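Putative sugar binding protein (Geobacillus stearothermophilus, PDB 6GQ0) binds beta-D-galactose and probably serves as the sugar-binding component of a bacterial carbohydrate uptake system. Local coordinates at residues A[33-38]-A[63-68]; A[90-95]-A[114-119]. All coordinates share one frame; numbering follows the deposited sequence.

Contact 1 (A[33-38]-A[63-68]); sequences FVLVPE and LEYIGP
P37 lies over one face of the Y65 ring, its CD 4.2 Å from the ring centroid and displaced toward the rim, a CH-pi contact. The proline's CG reaches the phenol end, 3.4 Å from Y65 CZ, and the pyrrolidine crosses the aromatic ring at a slant. Y65 carries its ring anti to the backbone N (chi1 176°), which places it against L35 and P37. L35 CD2 approaches Y65 CD1 obliquely at 4.0 Å, while L35 CB rests on L63 CD1. W45 and E49 of helix 43-59 also touch Y65, and W45, a galactose-binding residue, touches P37 as well. That helix joins the two strands in a beta-alpha-beta unit of the periplasmic binding protein fold and packs on the face bearing L35 and Y65. On the other face V34 and E64 run side by side; the glutamate is extended, and its OE2 passes V34 CG2 at 3.9 Å and is hydrogen-bonded to H32 NE2. Between the faces, the parallel strands are joined by hydrogen bonds from E64 N to F33 O, nearly straight at 177°, then L35 N to E64 O and I66 N to L35 O (3.2 Å). Beyond the last bond the chains stay close, with V36 CA directing its hydrogen at I66 O across 3.2 Å. P68 CD packs against O of P37, the residue preceding galactose-binding E38, at 3.4 Å.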
loop_
_atom_site.group_PDB
_atom_site.type_symbol
_atom_site.label_atom_id
_atom_site.label_comp_id
_atom_site.label_asym_id
_atom_site.label_seq_id
_atom_site.Cartn_x
_atom_site.Cartn_y
_atom_site.Cartn_z
ATOM N N PHE A 33 -8.902 6.344 20.626
ATOM C CA PHE A 33 -8.604 6.532 19.224
ATOM C C PHE A 33 -9.164 5.392 18.389
ATOM O O PHE A 33 -9.258 4.311 18.853
ATOM C CB PHE A 33 -7.091 6.557 19.018
ATOM C CG PHE A 33 -6.379 7.658 19.734
ATOM C CD1 PHE A 33 -7.002 8.819 20.066
ATOM C CD2 PHE A 33 -5.060 7.534 20.028
ATOM C CE1 PHE A 33 -6.329 9.811 20.716
ATOM C CE2 PHE A 33 -4.378 8.527 20.673
ATOM C CZ PHE A 33 -5.013 9.666 21.020
ATOM N N VAL A 34 -9.538 5.659 17.158
ATOM C CA VAL A 34 -10.022 4.633 16.235
ATOM C C VAL A 34 -9.033 4.511 15.083
ATOM O O VAL A 34 -8.635 5.521 14.489
ATOM C CB VAL A 34 -11.430 4.961 15.700
ATOM C CG1 VAL A 34 -11.932 3.841 14.778
ATOM C CG2 VAL A 34 -12.397 5.211 16.848
ATOM N N LEU A 35 -8.641 3.277 14.771
ATOM C CA LEU A 35 -7.836 2.968 13.597
ATOM C C LEU A 35 -8.675 2.093 12.674
ATOM O O LEU A 35 -9.145 1.027 13.084
ATOM C CB LEU A 35 -6.528 2.274 13.989
ATOM C CG LEU A 35 -5.421 2.241 12.922
ATOM C CD1 LEU A 35 -4.073 1.939 13.544
ATOM C CD2 LEU A 35 -5.694 1.244 11.828
ATOM N N VAL A 36 -8.865 2.544 11.439
ATOM C CA VAL A 36 -9.703 1.869 10.457
ATOM C C VAL A 36 -8.784 1.277 9.391
ATOM O O VAL A 36 -8.237 2.021 8.560
ATOM C CB VAL A 36 -10.740 2.816 9.838
ATOM C CG1 VAL A 36 -11.598 2.080 8.843
ATOM C CG2 VAL A 36 -11.616 3.425 10.931
ATOM N N PRO A 37 -8.579 -0.036 9.377
ATOM C CA PRO A 37 -7.782 -0.653 8.317
ATOM C C PRO A 37 -8.605 -0.820 7.050
ATOM O O PRO A 37 -9.838 -0.805 7.065
ATOM C CB PRO A 37 -7.402 -2.012 8.910
ATOM C CG PRO A 37 -8.576 -2.359 9.762
ATOM C CD PRO A 37 -9.075 -1.036 10.344
ATOM N N GLU A 38 -7.893 -0.958 5.933
ATOM C CA GLU A 38 -8.583 -1.266 4.689
ATOM C C GLU A 38 -9.331 -2.582 4.803
ATOM O O GLU A 38 -10.422 -2.722 4.246
ATOM C CB GLU A 38 -7.601 -1.309 3.520
ATOM C CG GLU A 38 -8.287 -1.463 2.171
ATOM C CD GLU A 38 -7.381 -1.123 1.001
ATOM O OE1 GLU A 38 -6.148 -1.037 1.208
ATOM O OE2 GLU A 38 -7.909 -0.931 -0.121
ATOM N N LEU A 63 -7.340 1.994 22.171
ATOM C CA LEU A 63 -7.312 1.914 20.718
ATOM C C LEU A 63 -8.373 0.932 20.258
ATOM O O LEU A 63 -8.340 -0.246 20.631
ATOM C CB LEU A 63 -5.943 1.475 20.210
ATOM C CG LEU A 63 -5.968 1.275 18.696
ATOM C CD1 LEU A 63 -6.084 2.627 17.978
ATOM C CD2 LEU A 63 -4.754 0.503 18.250
ATOM N N GLU A 64 -9.303 1.409 19.442
ATOM C CA GLU A 64 -10.333 0.562 18.868
ATOM C C GLU A 64 -10.010 0.335 17.393
ATOM O O GLU A 64 -9.949 1.286 16.608
ATOM C CB GLU A 64 -11.707 1.196 19.058
ATOM C CG GLU A 64 -12.796 0.586 18.239
ATOM C CD GLU A 64 -14.101 1.340 18.364
ATOM O OE1 GLU A 64 -15.127 0.830 17.858
ATOM O OE2 GLU A 64 -14.116 2.432 18.987
ATOM N N TYR A 65 -9.785 -0.917 17.027
ATOM C CA TYR A 65 -9.345 -1.298 15.689
ATOM C C TYR A 65 -10.528 -1.941 14.973
ATOM O O TYR A 65 -10.884 -3.084 15.265
ATOM C CB TYR A 65 -8.144 -2.234 15.799
ATOM C CG TYR A 65 -7.619 -2.801 14.503
ATOM C CD1 TYR A 65 -6.732 -2.083 13.707
ATOM C CD2 TYR A 65 -7.973 -4.082 14.098
ATOM C CE1 TYR A 65 -6.239 -2.621 12.526
ATOM C CE2 TYR A 65 -7.482 -4.622 12.938
ATOM C CZ TYR A 65 -6.619 -3.890 12.152
ATOM O OH TYR A 65 -6.150 -4.451 10.988
ATOM N N ILE A 66 -11.152 -1.200 14.052
ATOM C CA ILE A 66 -12.368 -1.642 13.372
ATOM C C ILE A 66 -12.324 -1.205 11.910
ATOM O O ILE A 66 -11.901 -0.090 11.597
ATOM C CB ILE A 66 -13.639 -1.083 14.055
ATOM C CG1 ILE A 66 -13.738 -1.520 15.523
ATOM C CG2 ILE A 66 -14.891 -1.526 13.307
ATOM C CD1 ILE A 66 -13.904 -3.020 15.734
ATOM N N GLY A 67 -12.786 -2.079 11.016
ATOM C CA GLY A 67 -12.962 -1.734 9.620
ATOM C C GLY A 67 -13.715 -2.815 8.854
ATOM O O GLY A 67 -14.335 -3.706 9.441
ATOM N N PRO A 68 -13.654 -2.778 7.528
ATOM C CA PRO A 68 -14.321 -3.827 6.739
ATOM C C PRO A 68 -13.567 -5.147 6.833
ATOM O O PRO A 68 -12.346 -5.191 6.678
ATOM C CB PRO A 68 -14.299 -3.266 5.311
ATOM C CG PRO A 68 -14.012 -1.791 5.473
ATOM C CD PRO A 68 -13.150 -1.683 6.686
#

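Contact 2 (A[90-95]-A[114-119]); sequences GIITQG and PVVTID
Strands 90-93 and 115-118 are the parallel pair of a beta-alpha-beta unit connected through helix 98-109, and their C-terminal ends lead into the galactose site, where Q94 and D119 meet. Parallel sheets of this kind, with binding residues at the carboxyl ends of the strands, are characteristic of periplasmic binding protein lobes. I91 N binds P114 O, V116 N binds I91 O and T93 N binds V116 O. The fourth bond, I118 N to T93 O, is short at 2.8 Å, but its donor stands above the carbonyl plane.

I92 and V116 lie side by side on one face, I92 CG1 4.1 Å from V116 CB, and M280 of helix 269-284 packs on both. With CG1 beside the backbone N (chi1 -57°), I92 CG2 lies anti to it and reaches I118 CG2 at 3.7 Å. On the opposite face, which carries I91, T93 and V115, T93 CG2 crosses V115 CG1, while T93 OG1 donates a hydrogen bond to O of the following residue, Q94; V115 and T117 there pack on I105 of helix 98-109.

At the strand ends Q94 and D119 run alongside each other, their amide and carboxylate planes 54° apart. Q94 NE2 donates a hydrogen bond to D119 OD2 and another to E38 OE1, so one amide nitrogen joins two residues that bind galactose. A leucine in place of Q94 would probably leave E38 OE1 and D119 OD2 without this shared donor and their carboxylates less firmly oriented. D119 OD1 is held separately by Y44 OH. Q94 NE2 stands 2.9 Å from D119 OD2, which lies close to the amide plane, whereas the nitrogen meets that oxygen from above the carboxylate plane.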
loop_
_atom_site.group_PDB
_atom_site.type_symbol
_atom_site.label_atom_id
_atom_site.label_comp_id
_atom_site.label_asym_id
_atom_site.label_seq_id
_atom_site.Cartn_x
_atom_site.Cartn_y
_atom_site.Cartn_z
ATOM N N GLY A 90 -9.520 10.786 18.308
ATOM C CA GLY A 90 -8.810 10.889 17.050
ATOM C C GLY A 90 -9.091 9.664 16.201
ATOM O O GLY A 90 -9.465 8.605 16.713
ATOM N N ILE A 91 -8.918 9.829 14.893
ATOM C CA ILE A 91 -9.184 8.775 13.917
ATOM C C ILE A 91 -7.968 8.613 13.016
ATOM O O ILE A 91 -7.438 9.599 12.489
ATOM C CB ILE A 91 -10.449 9.080 13.090
ATOM C CG1 ILE A 91 -11.689 8.955 13.985
ATOM C CG2 ILE A 91 -10.563 8.115 11.900
ATOM C CD1 ILE A 91 -12.975 9.428 13.350
ATOM N N ILE A 92 -7.524 7.368 12.846
ATOM C CA ILE A 92 -6.407 7.015 11.976
ATOM C C ILE A 92 -6.975 6.188 10.828
ATOM O O ILE A 92 -7.740 5.247 11.063
ATOM C CB ILE A 92 -5.325 6.231 12.743
ATOM C CG1 ILE A 92 -4.825 7.034 13.947
ATOM C CG2 ILE A 92 -4.160 5.839 11.824
ATOM C CD1 ILE A 92 -4.105 6.168 14.953
ATOM N N THR A 93 -6.635 6.558 9.593
ATOM C CA THR A 93 -7.212 5.908 8.421
ATOM C C THR A 93 -6.354 6.201 7.202
ATOM O O THR A 93 -5.593 7.165 7.180
ATOM C CB THR A 93 -8.648 6.381 8.156
ATOM O OG1 THR A 93 -9.187 5.677 7.026
ATOM C CG2 THR A 93 -8.676 7.878 7.871
ATOM N N GLN A 94 -6.499 5.359 6.175
ATOM C CA GLN A 94 -6.011 5.711 4.851
ATOM C C GLN A 94 -6.813 6.870 4.290
ATOM O O GLN A 94 -8.022 6.982 4.517
ATOM C CB GLN A 94 -6.169 4.531 3.873
ATOM C CG GLN A 94 -5.318 3.329 4.139
ATOM C CD GLN A 94 -5.859 2.129 3.385
ATOM O OE1 GLN A 94 -7.026 1.781 3.536
ATOM N NE2 GLN A 94 -5.030 1.524 2.551
ATOM N N GLY A 95 -6.142 7.720 3.523
ATOM C CA GLY A 95 -6.850 8.658 2.671
ATOM C C GLY A 95 -6.973 8.038 1.291
ATOM O O GLY A 95 -6.357 8.510 0.330
ATOM N N PRO A 114 -9.125 15.138 15.306
ATOM C CA PRO A 114 -7.949 15.129 14.428
ATOM C C PRO A 114 -7.833 13.795 13.698
ATOM O O PRO A 114 -8.170 12.741 14.239
ATOM C CB PRO A 114 -6.785 15.352 15.401
ATOM C CG PRO A 114 -7.282 14.819 16.707
ATOM C CD PRO A 114 -8.761 15.102 16.735
ATOM N N VAL A 115 -7.379 13.854 12.449
ATOM C CA VAL A 115 -7.219 12.668 11.603
ATOM C C VAL A 115 -5.742 12.521 11.281
ATOM O O VAL A 115 -5.103 13.473 10.817
ATOM C CB VAL A 115 -8.057 12.756 10.317
ATOM C CG1 VAL A 115 -7.804 11.512 9.358
ATOM C CG2 VAL A 115 -9.523 12.840 10.656
ATOM N N VAL A 116 -5.193 11.351 11.573
ATOM C CA VAL A 116 -3.872 10.970 11.090
ATOM C C VAL A 116 -4.090 9.996 9.934
ATOM O O VAL A 116 -4.783 8.987 10.093
ATOM C CB VAL A 116 -3.026 10.346 12.212
ATOM C CG1 VAL A 116 -1.780 9.646 11.650
ATOM C CG2 VAL A 116 -2.641 11.428 13.255
ATOM N N THR A 117 -3.543 10.300 8.760
ATOM C CA THR A 117 -3.641 9.323 7.682
ATOM C C THR A 117 -2.519 8.303 7.819
ATOM O O THR A 117 -1.439 8.615 8.322
ATOM C CB THR A 117 -3.616 9.981 6.290
ATOM O OG1 THR A 117 -2.548 10.933 6.188
ATOM C CG2 THR A 117 -4.960 10.673 5.983
ATOM N N ILE A 118 -2.797 7.061 7.396
ATOM C CA ILE A 118 -1.823 5.976 7.494
ATOM C C ILE A 118 -1.829 5.211 6.181
ATOM O O ILE A 118 -2.889 5.032 5.574
ATOM C CB ILE A 118 -2.115 5.040 8.698
ATOM C CG1 ILE A 118 -0.990 4.024 8.896
ATOM C CG2 ILE A 118 -3.459 4.311 8.559
ATOM C CD1 ILE A 118 -1.198 3.132 10.106
ATOM N N ASP A 119 -0.628 4.826 5.713
ATOM C CA ASP A 119 -0.423 3.916 4.571
ATOM C C ASP A 119 -0.682 4.579 3.218
ATOM O O ASP A 119 0.086 4.397 2.262
ATOM C CB ASP A 119 -1.298 2.674 4.731
ATOM C CG ASP A 119 -1.259 1.772 3.515
ATOM O OD1 ASP A 119 -0.344 0.926 3.448
ATOM O OD2 ASP A 119 -2.132 1.924 2.631
#

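In the fold
From the N terminus, strand 32-36 leads through helix 43-59 to strand 62-65, and contact 1 closes that loop. The chain then passes through helix 73-85 into strand 90-93, which pairs with strand 32-36 on the side away from strand 62-65. Helix 98-109 follows, and contact 2 closes the second loop when strand 115-118 arrives. The loops come in series, neither nesting nor crossing, yet the centres of the two contacts are only 10 Å apart. V34 O to I92 N and V36 N to I92 O probably bond the two contacts together, giving the sheet order 62-65, 32-36, 90-93, 115-118. The C-terminal ends of strands 32-36 and 115-118 lead into E38 and D119, both of the galactose site.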